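Local coordinates for protein thiosulfate sulfurtransferase YnjE (PDB 2WLR) that catalyses the transfer of sulfur from thiosulfate to cyanide, giving thiocyanate and sulfite, at residues A[308-316]-A[393-404]; A[6-15]-A[101-109]. One frame throughout, in Å; residues are numbered along the deposited sequence.

How the interactions relate
Following the chain from its N terminus, residues 6-15 are the first to pair, and interaction 2 is completed when the chain comes back at 101-109, closing a loop of 85 residues within the first rhodanese repeat. It fastens the N-terminal stretch and the start of helix 12-17 to strand 103-105, at one edge of its parallel sheet. Interaction 1 opens only afterwards, at 308-316, and closes 76 residues later at 393-404 in the third repeat, joining the chain that leads into strand 314-315 to the end of helix 392-396. The two loops follow in series, neither nested nor crossed. The centres of interactions 1 and 2 lie about 53 Å apart, on opposite sides of the chain's centre.

Interaction 1: A[308-316]-A[393-404]; sequences YIKPKGEIA and WYEWSSDPKNPV
The main chain from P311 to G313 curls round the indole of W393. W393 NE1 donates to P311 O (3.0 Å), which lies in the ring plane, although the nitrogen stands well above the plane of that carbonyl. G313 O rests over one face and S397 CB over the other. The backbone angles of G313 call for glycine, since a CB would be jammed against K312 O. An alanine in place of W393 is likely to leave P311 O without its donor and open a gap between G313 and S397. P403 O is gripped from opposite faces of its plane, by A316 N (3.2 Å) and W396 NE1 (2.9 Å). I315 CG1 makes a CH-pi contact 3.6 Å from the centroid of the W396 five-membered ring. At the far end Y308 turns its edge to the face of Y394, T-shaped with planes at 66°. With its CG trans to the backbone N (chi1 -162°), the Y394 ring lies against I309, Y394 CD1 meeting I309 CG1 at 3.5 Å. R294, in cation-pi contact with W393, also holds G313 O and the E314 carboxylate, which S292 and Y364 bind as well. In this third rhodanese repeat, which carries the persulfide cysteine C365, the nearest side-chain atoms of W393 and R370, a probable substrate-binding residue, are about 7 Å apart. Strand 314-315 pairs antiparallel with 404-405, and W396 reaches helix 276-280 and strand 386-389.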
# COMPACT_ATOMS: atom_id res chain seq x y z
N TYR A 308 25.68 3.01 4.81
CA TYR A 308 26.02 3.93 5.91
C TYR A 308 25.57 3.45 7.30
O TYR A 308 25.77 4.14 8.31
CB TYR A 308 25.46 5.33 5.60
CG TYR A 308 23.96 5.38 5.36
CD1 TYR A 308 23.08 5.53 6.41
CD2 TYR A 308 23.45 5.28 4.07
CE1 TYR A 308 21.71 5.59 6.19
CE2 TYR A 308 22.08 5.33 3.84
CZ TYR A 308 21.22 5.48 4.91
OH TYR A 308 19.86 5.54 4.66
N ILE A 309 24.97 2.26 7.37
CA ILE A 309 24.65 1.63 8.64
C ILE A 309 25.55 0.43 8.86
O ILE A 309 25.44 -0.59 8.17
CB ILE A 309 23.16 1.21 8.77
CG1 ILE A 309 22.26 2.42 8.54
CG2 ILE A 309 22.90 0.66 10.16
CD1 ILE A 309 20.76 2.08 8.52
N LYS A 310 26.47 0.56 9.81
CA LYS A 310 27.45 -0.49 10.06
C LYS A 310 26.88 -1.64 10.91
O LYS A 310 27.09 -2.79 10.57
CB LYS A 310 28.72 0.12 10.70
CG LYS A 310 29.80 -0.88 11.09
CD LYS A 310 30.54 -1.45 9.89
CE LYS A 310 31.74 -2.31 10.34
NZ LYS A 310 32.90 -1.50 10.86
N PRO A 311 26.14 -1.33 11.99
CA PRO A 311 25.59 -2.41 12.81
C PRO A 311 24.61 -3.30 12.07
O PRO A 311 23.79 -2.82 11.27
CB PRO A 311 24.88 -1.66 13.94
CG PRO A 311 25.61 -0.36 14.01
CD PRO A 311 25.90 -0.01 12.61
N LYS A 312 24.69 -4.60 12.37
CA LYS A 312 23.83 -5.63 11.81
C LYS A 312 22.99 -6.23 12.91
O LYS A 312 23.42 -6.32 14.07
CB LYS A 312 24.66 -6.73 11.15
CG LYS A 312 25.47 -6.27 9.98
CD LYS A 312 26.36 -7.41 9.48
CE LYS A 312 27.10 -7.03 8.21
NZ LYS A 312 28.18 -8.02 7.88
N GLY A 313 21.79 -6.66 12.55
CA GLY A 313 20.88 -7.26 13.48
C GLY A 313 19.55 -6.56 13.38
O GLY A 313 19.31 -5.78 12.45
N GLU A 314 18.72 -6.84 14.37
CA GLU A 314 17.36 -6.38 14.47
C GLU A 314 17.04 -5.97 15.89
O GLU A 314 17.67 -6.43 16.85
CB GLU A 314 16.45 -7.53 14.04
CG GLU A 314 15.02 -7.14 13.83
CD GLU A 314 14.89 -5.99 12.84
OE1 GLU A 314 14.63 -6.26 11.66
OE2 GLU A 314 15.09 -4.82 13.22
N ILE A 315 16.02 -5.12 16.05
CA ILE A 315 15.50 -4.75 17.35
C ILE A 315 14.97 -6.00 18.06
O ILE A 315 14.10 -6.72 17.55
CB ILE A 315 14.39 -3.68 17.24
CG1 ILE A 315 14.96 -2.43 16.57
CG2 ILE A 315 13.74 -3.41 18.63
CD1 ILE A 315 14.02 -1.24 16.54
N ALA A 316 15.51 -6.27 19.24
CA ALA A 316 15.09 -7.44 20.00
C ALA A 316 13.64 -7.29 20.44
O ALA A 316 13.24 -6.29 21.04
CB ALA A 316 15.99 -7.64 21.23
N TRP A 393 16.09 1.10 12.71
CA TRP A 393 17.30 0.38 13.05
C TRP A 393 18.49 1.34 13.10
O TRP A 393 19.40 1.16 13.91
CB TRP A 393 17.54 -0.75 12.05
CG TRP A 393 18.89 -1.40 12.23
CD1 TRP A 393 19.93 -1.35 11.38
CD2 TRP A 393 19.28 -2.24 13.32
NE1 TRP A 393 20.99 -2.08 11.89
CE2 TRP A 393 20.61 -2.63 13.09
CE3 TRP A 393 18.65 -2.65 14.49
CZ2 TRP A 393 21.32 -3.44 13.99
CZ3 TRP A 393 19.33 -3.44 15.39
CH2 TRP A 393 20.66 -3.84 15.12
N TYR A 394 18.50 2.36 12.27
CA TYR A 394 19.60 3.34 12.32
C TYR A 394 19.75 4.00 13.67
O TYR A 394 20.85 4.11 14.20
CB TYR A 394 19.40 4.42 11.23
CG TYR A 394 20.61 5.26 10.83
CD1 TYR A 394 21.92 4.85 11.10
CD2 TYR A 394 20.44 6.44 10.13
CE1 TYR A 394 23.01 5.64 10.71
CE2 TYR A 394 21.51 7.22 9.74
CZ TYR A 394 22.80 6.80 10.01
OH TYR A 394 23.83 7.61 9.59
N GLU A 395 18.65 4.46 14.24
CA GLU A 395 18.69 5.05 15.55
C GLU A 395 18.96 4.00 16.62
O GLU A 395 19.85 4.20 17.47
CB GLU A 395 17.39 5.79 15.84
CG GLU A 395 17.46 6.57 17.15
CD GLU A 395 16.16 7.16 17.58
OE1 GLU A 395 15.07 6.58 17.31
OE2 GLU A 395 16.25 8.21 18.24
N TRP A 396 18.20 2.91 16.60
CA TRP A 396 18.26 1.91 17.67
C TRP A 396 19.69 1.44 17.85
O TRP A 396 20.22 1.44 18.97
CB TRP A 396 17.36 0.73 17.33
CG TRP A 396 17.22 -0.28 18.41
CD1 TRP A 396 17.92 -1.43 18.54
CD2 TRP A 396 16.25 -0.27 19.44
NE1 TRP A 396 17.47 -2.13 19.61
CE2 TRP A 396 16.44 -1.45 20.20
CE3 TRP A 396 15.24 0.62 19.83
CZ2 TRP A 396 15.67 -1.76 21.32
CZ3 TRP A 396 14.48 0.31 20.94
CH2 TRP A 396 14.69 -0.87 21.67
N SER A 397 20.33 1.09 16.75
CA SER A 397 21.64 0.47 16.78
C SER A 397 22.77 1.49 16.95
O SER A 397 23.94 1.10 17.08
CB SER A 397 21.85 -0.41 15.54
OG SER A 397 21.95 0.33 14.32
N SER A 398 22.44 2.78 16.95
CA SER A 398 23.44 3.83 17.22
C SER A 398 23.90 3.76 18.68
O SER A 398 24.99 4.25 19.01
CB SER A 398 22.90 5.23 16.88
OG SER A 398 21.96 5.67 17.82
N ASP A 399 23.07 3.17 19.54
CA ASP A 399 23.42 2.85 20.92
C ASP A 399 23.60 1.33 21.12
O ASP A 399 22.61 0.59 21.15
CB ASP A 399 22.33 3.37 21.84
CG ASP A 399 22.67 3.24 23.31
OD1 ASP A 399 23.77 2.73 23.61
OD2 ASP A 399 21.85 3.66 24.16
N PRO A 400 24.85 0.85 21.29
CA PRO A 400 25.14 -0.58 21.46
C PRO A 400 24.42 -1.25 22.64
O PRO A 400 24.19 -2.45 22.62
CB PRO A 400 26.65 -0.62 21.71
CG PRO A 400 27.16 0.63 21.12
CD PRO A 400 26.09 1.65 21.27
N LYS A 401 24.05 -0.46 23.63
CA LYS A 401 23.31 -0.95 24.78
C LYS A 401 21.88 -1.37 24.45
O LYS A 401 21.27 -2.13 25.20
CB LYS A 401 23.33 0.09 25.91
CG LYS A 401 24.75 0.41 26.44
CD LYS A 401 24.84 1.77 27.14
CE LYS A 401 24.68 2.94 26.16
NZ LYS A 401 25.17 4.28 26.63
N ASN A 402 21.31 -0.89 23.34
CA ASN A 402 19.96 -1.30 22.97
C ASN A 402 19.93 -2.77 22.53
O ASN A 402 20.76 -3.16 21.73
CB ASN A 402 19.43 -0.42 21.84
CG ASN A 402 18.97 0.92 22.33
OD1 ASN A 402 18.42 1.03 23.43
ND2 ASN A 402 19.15 1.93 21.51
N PRO A 403 19.01 -3.58 23.08
CA PRO A 403 19.02 -5.02 22.81
C PRO A 403 18.82 -5.36 21.34
O PRO A 403 17.92 -4.80 20.69
CB PRO A 403 17.84 -5.54 23.63
CG PRO A 403 17.66 -4.53 24.72
CD PRO A 403 17.99 -3.22 24.08
N VAL A 404 19.66 -6.27 20.84
CA VAL A 404 19.69 -6.69 19.43
C VAL A 404 19.38 -8.19 19.33
O VAL A 404 19.89 -9.00 20.14
CB VAL A 404 21.07 -6.38 18.76
CG1 VAL A 404 21.19 -7.03 17.36
CG2 VAL A 404 21.34 -4.89 18.67
O HOH W 1 26.27 6.45 9.82

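Interaction 2: A[6-15]-A[101-109]; sequences LAKPLTLDQL and THISILSDA
L10 O is held by S107, whose backbone N donates to it at 2.8 Å; the S107 hydroxyl makes at most a weak, unsettled bond to the same oxygen. L10 N in turn donates to I105 O (3.1 Å), almost in line with that carbonyl. These two bonds bridge L10 to L106, with both chains running the same way. Nearer the N terminus A7 N reaches I103 O (2.8 Å), but the backbone then bows outward, and a water links A7 O to I105 N. S104 follows the bulging chain with its side chain: S104 OG donates to K8 O at 2.8 Å from 45° above the carbonyl plane. P9 CB packs on I105 CG2 (3.6 Å). Past the bridge T11 N-caps helix 12-17, in a capping box with Q14: T11 OG1 accepts from Q14 N, and Q14 OE1 from T11 N. With its CG flanked by the backbone N and carbonyl carbon (chi1 67°), the D108 carboxylate turns to the helix start, where D108 OD1 takes L12 N (2.9 Å) on its syn side; OD2 reaches D13 N through a water while forming a salt bridge with R115. The helix amides would probably stabilise this carboxylate's negative charge. L106 CD1 lies against the backbone at L10 O and L12 N, with L12 CB and L15 CD2 beside it. Residues 6-11 thus flank one side of strand 103-105, at the edge of the first rhodanese repeat's parallel sheet, while strand 79-82 pairs with its other side; L6 and I103 meet helix 85-97, and L15 and L106 reach strand 21-24.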
# COMPACT_ATOMS: atom_id res chain seq x y z
N LEU A 6 -16.92 -23.62 -18.79
CA LEU A 6 -17.15 -23.50 -17.35
C LEU A 6 -18.07 -24.61 -16.87
O LEU A 6 -18.98 -25.02 -17.59
CB LEU A 6 -17.76 -22.13 -17.03
CG LEU A 6 -16.89 -20.92 -17.34
CD1 LEU A 6 -17.73 -19.67 -17.64
CD2 LEU A 6 -15.92 -20.67 -16.20
N ALA A 7 -17.82 -25.09 -15.64
CA ALA A 7 -18.74 -26.00 -14.95
C ALA A 7 -20.08 -25.30 -14.71
O ALA A 7 -20.28 -24.18 -15.19
CB ALA A 7 -18.13 -26.45 -13.64
N LYS A 8 -21.00 -25.92 -13.98
CA LYS A 8 -22.34 -25.33 -13.85
C LYS A 8 -22.29 -24.03 -12.99
O LYS A 8 -21.60 -24.00 -11.97
CB LYS A 8 -23.37 -26.35 -13.32
CG LYS A 8 -23.38 -26.57 -11.83
CD LYS A 8 -24.74 -27.11 -11.33
CE LYS A 8 -25.11 -26.46 -10.00
NZ LYS A 8 -25.60 -25.04 -10.15
N PRO A 9 -23.00 -22.97 -13.43
CA PRO A 9 -22.96 -21.71 -12.67
C PRO A 9 -23.47 -21.86 -11.23
O PRO A 9 -24.32 -22.72 -10.97
CB PRO A 9 -23.90 -20.78 -13.44
CG PRO A 9 -24.13 -21.44 -14.79
CD PRO A 9 -23.86 -22.88 -14.62
N LEU A 10 -22.92 -21.07 -10.33
CA LEU A 10 -23.27 -21.13 -8.91
C LEU A 10 -23.62 -19.75 -8.41
O LEU A 10 -22.95 -18.78 -8.79
CB LEU A 10 -22.07 -21.65 -8.10
CG LEU A 10 -21.63 -23.11 -8.26
CD1 LEU A 10 -20.25 -23.31 -7.66
CD2 LEU A 10 -22.62 -24.07 -7.64
N THR A 11 -24.66 -19.63 -7.59
CA THR A 11 -24.89 -18.39 -6.86
C THR A 11 -23.95 -18.35 -5.68
O THR A 11 -23.35 -19.38 -5.31
CB THR A 11 -26.31 -18.29 -6.35
OG1 THR A 11 -26.54 -19.37 -5.42
CG2 THR A 11 -27.30 -18.33 -7.51
N LEU A 12 -23.81 -17.19 -5.05
CA LEU A 12 -22.98 -17.08 -3.88
C LEU A 12 -23.46 -18.04 -2.79
O LEU A 12 -22.66 -18.65 -2.13
CB LEU A 12 -22.92 -15.65 -3.34
CG LEU A 12 -21.90 -15.39 -2.22
CD1 LEU A 12 -20.49 -15.64 -2.71
CD2 LEU A 12 -22.07 -13.98 -1.64
N ASP A 13 -24.77 -18.12 -2.56
CA ASP A 13 -25.26 -19.02 -1.51
C ASP A 13 -24.90 -20.47 -1.81
O ASP A 13 -24.54 -21.22 -0.90
CB ASP A 13 -26.78 -18.94 -1.34
CG ASP A 13 -27.27 -19.84 -0.21
OD1 ASP A 13 -27.05 -19.48 0.97
OD2 ASP A 13 -27.86 -20.91 -0.51
N GLN A 14 -25.04 -20.88 -3.06
CA GLN A 14 -24.65 -22.22 -3.48
C GLN A 14 -23.17 -22.46 -3.28
O GLN A 14 -22.74 -23.50 -2.77
CB GLN A 14 -25.03 -22.46 -4.92
CG GLN A 14 -26.52 -22.60 -5.13
CD GLN A 14 -26.86 -22.75 -6.60
OE1 GLN A 14 -26.40 -21.99 -7.44
NE2 GLN A 14 -27.68 -23.76 -6.92
N LEU A 15 -22.38 -21.48 -3.68
CA LEU A 15 -20.95 -21.57 -3.50
C LEU A 15 -20.57 -21.77 -2.04
O LEU A 15 -19.70 -22.59 -1.72
CB LEU A 15 -20.31 -20.30 -4.07
CG LEU A 15 -18.78 -20.29 -4.10
CD1 LEU A 15 -18.19 -21.27 -5.09
CD2 LEU A 15 -18.30 -18.87 -4.43
N THR A 101 -10.07 -28.21 -11.03
CA THR A 101 -11.02 -29.06 -11.78
C THR A 101 -12.49 -28.63 -11.73
O THR A 101 -13.32 -29.21 -12.43
CB THR A 101 -10.92 -30.54 -11.31
OG1 THR A 101 -11.32 -30.63 -9.96
CG2 THR A 101 -9.47 -31.04 -11.42
N HIS A 102 -12.82 -27.61 -10.95
CA HIS A 102 -14.21 -27.22 -10.80
C HIS A 102 -14.33 -25.70 -10.85
O HIS A 102 -14.35 -25.07 -9.81
CB HIS A 102 -14.73 -27.74 -9.45
CG HIS A 102 -16.22 -27.65 -9.31
ND1 HIS A 102 -16.97 -26.71 -9.96
CD2 HIS A 102 -17.08 -28.37 -8.55
CE1 HIS A 102 -18.25 -26.86 -9.64
NE2 HIS A 102 -18.34 -27.87 -8.79
N ILE A 103 -14.38 -25.16 -12.07
CA ILE A 103 -14.35 -23.71 -12.32
C ILE A 103 -15.65 -23.29 -12.96
O ILE A 103 -15.97 -23.71 -14.07
CB ILE A 103 -13.18 -23.31 -13.24
CG1 ILE A 103 -11.85 -23.78 -12.66
CG2 ILE A 103 -13.13 -21.76 -13.46
CD1 ILE A 103 -10.69 -23.59 -13.59
N SER A 104 -16.41 -22.47 -12.25
CA SER A 104 -17.73 -21.98 -12.68
C SER A 104 -17.74 -20.45 -12.75
O SER A 104 -16.76 -19.81 -12.36
CB SER A 104 -18.78 -22.38 -11.66
OG SER A 104 -18.86 -23.79 -11.51
N ILE A 105 -18.83 -19.90 -13.23
CA ILE A 105 -19.12 -18.47 -13.09
C ILE A 105 -19.96 -18.26 -11.83
O ILE A 105 -20.79 -19.12 -11.46
CB ILE A 105 -19.84 -17.93 -14.32
CG1 ILE A 105 -19.85 -16.42 -14.34
CG2 ILE A 105 -21.28 -18.44 -14.38
CD1 ILE A 105 -20.05 -15.87 -15.71
N LEU A 106 -19.72 -17.15 -11.12
CA LEU A 106 -20.55 -16.77 -9.99
C LEU A 106 -21.73 -16.01 -10.57
O LEU A 106 -21.57 -14.86 -11.02
CB LEU A 106 -19.75 -15.95 -8.96
CG LEU A 106 -20.52 -15.55 -7.70
CD1 LEU A 106 -20.95 -16.73 -6.91
CD2 LEU A 106 -19.63 -14.63 -6.84
N SER A 107 -22.89 -16.67 -10.65
CA SER A 107 -23.98 -16.19 -11.49
C SER A 107 -24.58 -14.89 -11.03
O SER A 107 -24.93 -14.06 -11.86
CB SER A 107 -25.10 -17.24 -11.64
OG SER A 107 -25.56 -17.68 -10.40
N ASP A 108 -24.64 -14.69 -9.71
CA ASP A 108 -25.24 -13.49 -9.13
C ASP A 108 -24.21 -12.46 -8.67
O ASP A 108 -24.53 -11.56 -7.91
CB ASP A 108 -26.26 -13.84 -8.01
CG ASP A 108 -25.63 -14.46 -6.77
OD1 ASP A 108 -24.48 -14.95 -6.84
OD2 ASP A 108 -26.28 -14.43 -5.69
N ALA A 109 -22.96 -12.59 -9.13
CA ALA A 109 -21.90 -11.68 -8.73
C ALA A 109 -22.22 -10.23 -8.96
O ALA A 109 -22.64 -9.86 -10.04
CB ALA A 109 -20.61 -12.01 -9.46
O HOH W 2 -20.48 -21.52 -14.96
O HOH W 3 -26.70 -16.16 -3.56